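Local coordinates for hypothetical protein PA2201 (Pseudomonas aeruginosa, PDB 2FEF), which is of unknown function but is probably an immunity protein that protects its host against a PoNe-type toxin, at residues A73-G77 and D113-L118. Numbering follows the deposited sequence.
Sequences AWAWG and DYSRLL
Ala73 meets Leu118 and Trp76 meets Tyr114 where segments 73-77 and 113-118 run antiparallel, their axes 8.6 Å apart at closest approach and their N-to-C directions at 165°. Gly77 has no side chain, and its CA sits 3.3 Å from the centroid of the Tyr114 ring, only 10° off the ring normal, a CH-pi contact over the face. Tyr114 reaches it with CG anti to the backbone N (chi1 161°), which lays the ring squarely across the neighbouring helix; Tyr114 CD1 then comes 3.0 Å from Ala73 O, a carbonyl already bonded to Gly77 N one turn on. The two segments belong to helices 66-93 and 97-127, consecutive in the chain and joined by a short connection, so the pair forms an antiparallel helical hairpin in the all-helical PA2201 N-terminal domain-like region. On one flank Leu117 puts its CD1 methyl over the five-membered ring of Trp76, 3.3 Å from Trp76 CE2, while Asp113 CB approaches Trp76 CZ3 at 3.5 Å. The indole is fixed further by its NE1, hydrogen-bonded to Gly57 O, and the Asp113 carboxylate accepts hydrogen bonds from the backbone N of Asp9 and Asn10. Ala73 CB packs against the Leu118 backbone, 3.6 Å from Leu118 CA. Beyond it Leu118 CD1 extends to 4.2 Å from Trp74 NE1, and the Trp74 ring also stacks on His56 of a second subunit.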
ATOM      1  N   ALA B  73     -17.216   3.861   2.447  1.00 25.11           N
ATOM      2  CA  ALA B  73     -17.191   4.171   3.893  1.00 25.38           C
ATOM      3  C   ALA B  73     -16.160   3.286   4.607  1.00 25.50           C
ATOM      4  O   ALA B  73     -15.402   3.759   5.448  1.00 24.15           O
ATOM      5  CB  ALA B  73     -18.614   4.026   4.520  1.00 25.22           C
ATOM      6  N   TRP B  74     -16.122   2.001   4.272  1.00 26.20           N
ATOM      7  CA  TRP B  74     -15.146   1.104   4.899  1.00 27.71           C
ATOM      8  C   TRP B  74     -13.704   1.537   4.634  1.00 27.37           C
ATOM      9  O   TRP B  74     -12.853   1.399   5.507  1.00 27.12           O
ATOM     10  CB  TRP B  74     -15.401  -0.355   4.507  1.00 30.47           C
ATOM     11  CG  TRP B  74     -16.756  -0.896   5.001  1.00 31.15           C
ATOM     12  CD1 TRP B  74     -17.391  -0.582   6.194  1.00 36.28           C
ATOM     13  CD2 TRP B  74     -17.599  -1.849   4.347  1.00 34.60           C
ATOM     14  NE1 TRP B  74     -18.585  -1.277   6.286  1.00 38.54           N
ATOM     15  CE2 TRP B  74     -18.739  -2.046   5.166  1.00 34.32           C
ATOM     16  CE3 TRP B  74     -17.511  -2.544   3.145  1.00 35.64           C
ATOM     17  CZ2 TRP B  74     -19.774  -2.931   4.823  1.00 36.93           C
ATOM     18  CZ3 TRP B  74     -18.562  -3.431   2.782  1.00 37.78           C
ATOM     19  CH2 TRP B  74     -19.681  -3.602   3.624  1.00 36.15           C
ATOM     20  N   ALA B  75     -13.439   2.084   3.443  1.00 26.59           N
ATOM     21  CA  ALA B  75     -12.090   2.589   3.102  1.00 25.91           C
ATOM     22  C   ALA B  75     -11.735   3.792   4.006  1.00 25.33           C
ATOM     23  O   ALA B  75     -10.628   3.906   4.549  1.00 23.90           O
ATOM     24  CB  ALA B  75     -12.031   2.969   1.613  1.00 25.88           C
ATOM     25  N   TRP B  76     -12.704   4.659   4.232  1.00 24.83           N
ATOM     26  CA  TRP B  76     -12.514   5.766   5.147  1.00 24.30           C
ATOM     27  C   TRP B  76     -12.278   5.288   6.559  1.00 24.51           C
ATOM     28  O   TRP B  76     -11.490   5.875   7.269  1.00 23.62           O
ATOM     29  CB  TRP B  76     -13.735   6.709   5.139  1.00 23.94           C
ATOM     30  CG  TRP B  76     -13.788   7.691   3.978  1.00 23.00           C
ATOM     31  CD1 TRP B  76     -14.032   7.407   2.655  1.00 25.83           C
ATOM     32  CD2 TRP B  76     -13.625   9.108   4.062  1.00 23.73           C
ATOM     33  NE1 TRP B  76     -14.017   8.568   1.915  1.00 25.44           N
ATOM     34  CE2 TRP B  76     -13.757   9.625   2.753  1.00 23.92           C
ATOM     35  CE3 TRP B  76     -13.343   9.992   5.124  1.00 22.42           C
ATOM     36  CZ2 TRP B  76     -13.674  11.013   2.468  1.00 23.95           C
ATOM     37  CZ3 TRP B  76     -13.253  11.370   4.846  1.00 25.83           C
ATOM     38  CH2 TRP B  76     -13.398  11.862   3.516  1.00 23.06           C
ATOM     39  N   GLY B  77     -13.020   4.274   6.986  1.00 24.15           N
ATOM     40  CA  GLY B  77     -12.808   3.706   8.321  1.00 24.67           C
ATOM     41  C   GLY B  77     -11.399   3.153   8.491  1.00 23.97           C
ATOM     42  O   GLY B  77     -10.786   3.326   9.526  1.00 23.41           O
ATOM     43  N   ASP B 113     -15.894  11.830  10.035  1.00 26.17           N
ATOM     44  CA  ASP B 113     -16.243  11.723   8.584  1.00 25.98           C
ATOM     45  C   ASP B 113     -16.584  10.311   8.167  1.00 26.13           C
ATOM     46  O   ASP B 113     -17.566  10.085   7.433  1.00 25.92           O
ATOM     47  CB  ASP B 113     -15.130  12.294   7.680  1.00 26.23           C
ATOM     48  CG  ASP B 113     -14.929  13.837   7.879  1.00 26.31           C
ATOM     49  OD1 ASP B 113     -15.792  14.532   8.463  1.00 24.87           O
ATOM     50  OD2 ASP B 113     -13.913  14.355   7.423  1.00 26.23           O
ATOM     51  N   TYR B 114     -15.770   9.346   8.599  1.00 25.74           N
ATOM     52  CA  TYR B 114     -16.114   7.950   8.363  1.00 25.09           C
ATOM     53  C   TYR B 114     -17.530   7.633   8.834  1.00 24.24           C
ATOM     54  O   TYR B 114     -18.322   7.058   8.082  1.00 23.50           O
ATOM     55  CB  TYR B 114     -15.078   7.015   9.023  1.00 24.59           C
ATOM     56  CG  TYR B 114     -15.518   5.575   9.262  1.00 25.35           C
ATOM     57  CD1 TYR B 114     -16.057   4.793   8.240  1.00 24.92           C
ATOM     58  CD2 TYR B 114     -15.332   4.973  10.525  1.00 26.36           C
ATOM     59  CE1 TYR B 114     -16.459   3.473   8.480  1.00 28.09           C
ATOM     60  CE2 TYR B 114     -15.709   3.655  10.756  1.00 27.11           C
ATOM     61  CZ  TYR B 114     -16.269   2.915   9.746  1.00 28.24           C
ATOM     62  OH  TYR B 114     -16.645   1.592   9.943  1.00 31.76           O
ATOM     63  N   SER B 115     -17.843   7.970  10.081  1.00 24.93           N
ATOM     64  CA  SER B 115     -19.165   7.628  10.622  1.00 25.30           C
ATOM     65  C   SER B 115     -20.297   8.284   9.803  1.00 24.67           C
ATOM     66  O   SER B 115     -21.379   7.712   9.624  1.00 24.75           O
ATOM     67  CB  SER B 115     -19.252   8.066  12.094  1.00 26.44           C
ATOM     68  OG  SER B 115     -19.455   9.489  12.232  1.00 28.08           O
ATOM     69  N   ARG B 116     -20.059   9.499   9.318  1.00 24.81           N
ATOM     70  CA  ARG B 116     -21.101  10.207   8.535  1.00 24.99           C
ATOM     71  C   ARG B 116     -21.322   9.569   7.178  1.00 23.92           C
ATOM     72  O   ARG B 116     -22.470   9.449   6.705  1.00 23.51           O
ATOM     73  CB  ARG B 116     -20.736  11.672   8.360  1.00 25.63           C
ATOM     74  CG  ARG B 116     -20.808  12.448   9.678  1.00 29.16           C
ATOM     75  CD  ARG B 116     -20.060  13.740   9.516  1.00 33.80           C
ATOM     76  NE  ARG B 116     -20.248  14.617  10.660  1.00 37.78           N
ATOM     77  CZ  ARG B 116     -19.444  15.638  10.941  1.00 40.94           C
ATOM     78  NH1 ARG B 116     -18.371  15.874  10.180  1.00 42.06           N
ATOM     79  NH2 ARG B 116     -19.689  16.397  12.005  1.00 42.66           N
ATOM     80  N   LEU B 117     -20.235   9.109   6.553  1.00 23.73           N
ATOM     81  CA  LEU B 117     -20.343   8.453   5.236  1.00 23.92           C
ATOM     82  C   LEU B 117     -20.956   7.075   5.409  1.00 23.68           C
ATOM     83  O   LEU B 117     -21.720   6.611   4.556  1.00 21.80           O
ATOM     84  CB  LEU B 117     -18.960   8.359   4.540  1.00 24.44           C
ATOM     85  CG  LEU B 117     -18.382   9.738   4.175  1.00 24.34           C
ATOM     86  CD1 LEU B 117     -16.947   9.612   3.772  1.00 27.66           C
ATOM     87  CD2 LEU B 117     -19.193  10.314   3.010  1.00 25.60           C
ATOM     88  N   LEU B 118     -20.629   6.439   6.535  1.00 23.46           N
ATOM     89  CA  LEU B 118     -21.200   5.131   6.844  1.00 24.49           C
ATOM     90  C   LEU B 118     -22.703   5.291   7.043  1.00 24.17           C
ATOM     91  O   LEU B 118     -23.474   4.514   6.492  1.00 22.81           O
ATOM     92  CB  LEU B 118     -20.563   4.517   8.106  1.00 24.16           C
ATOM     93  CG  LEU B 118     -21.047   3.119   8.516  1.00 26.94           C
ATOM     94  CD1 LEU B 118     -20.758   2.083   7.432  1.00 30.00           C
ATOM     95  CD2 LEU B 118     -20.362   2.727   9.863  1.00 25.34           C
TER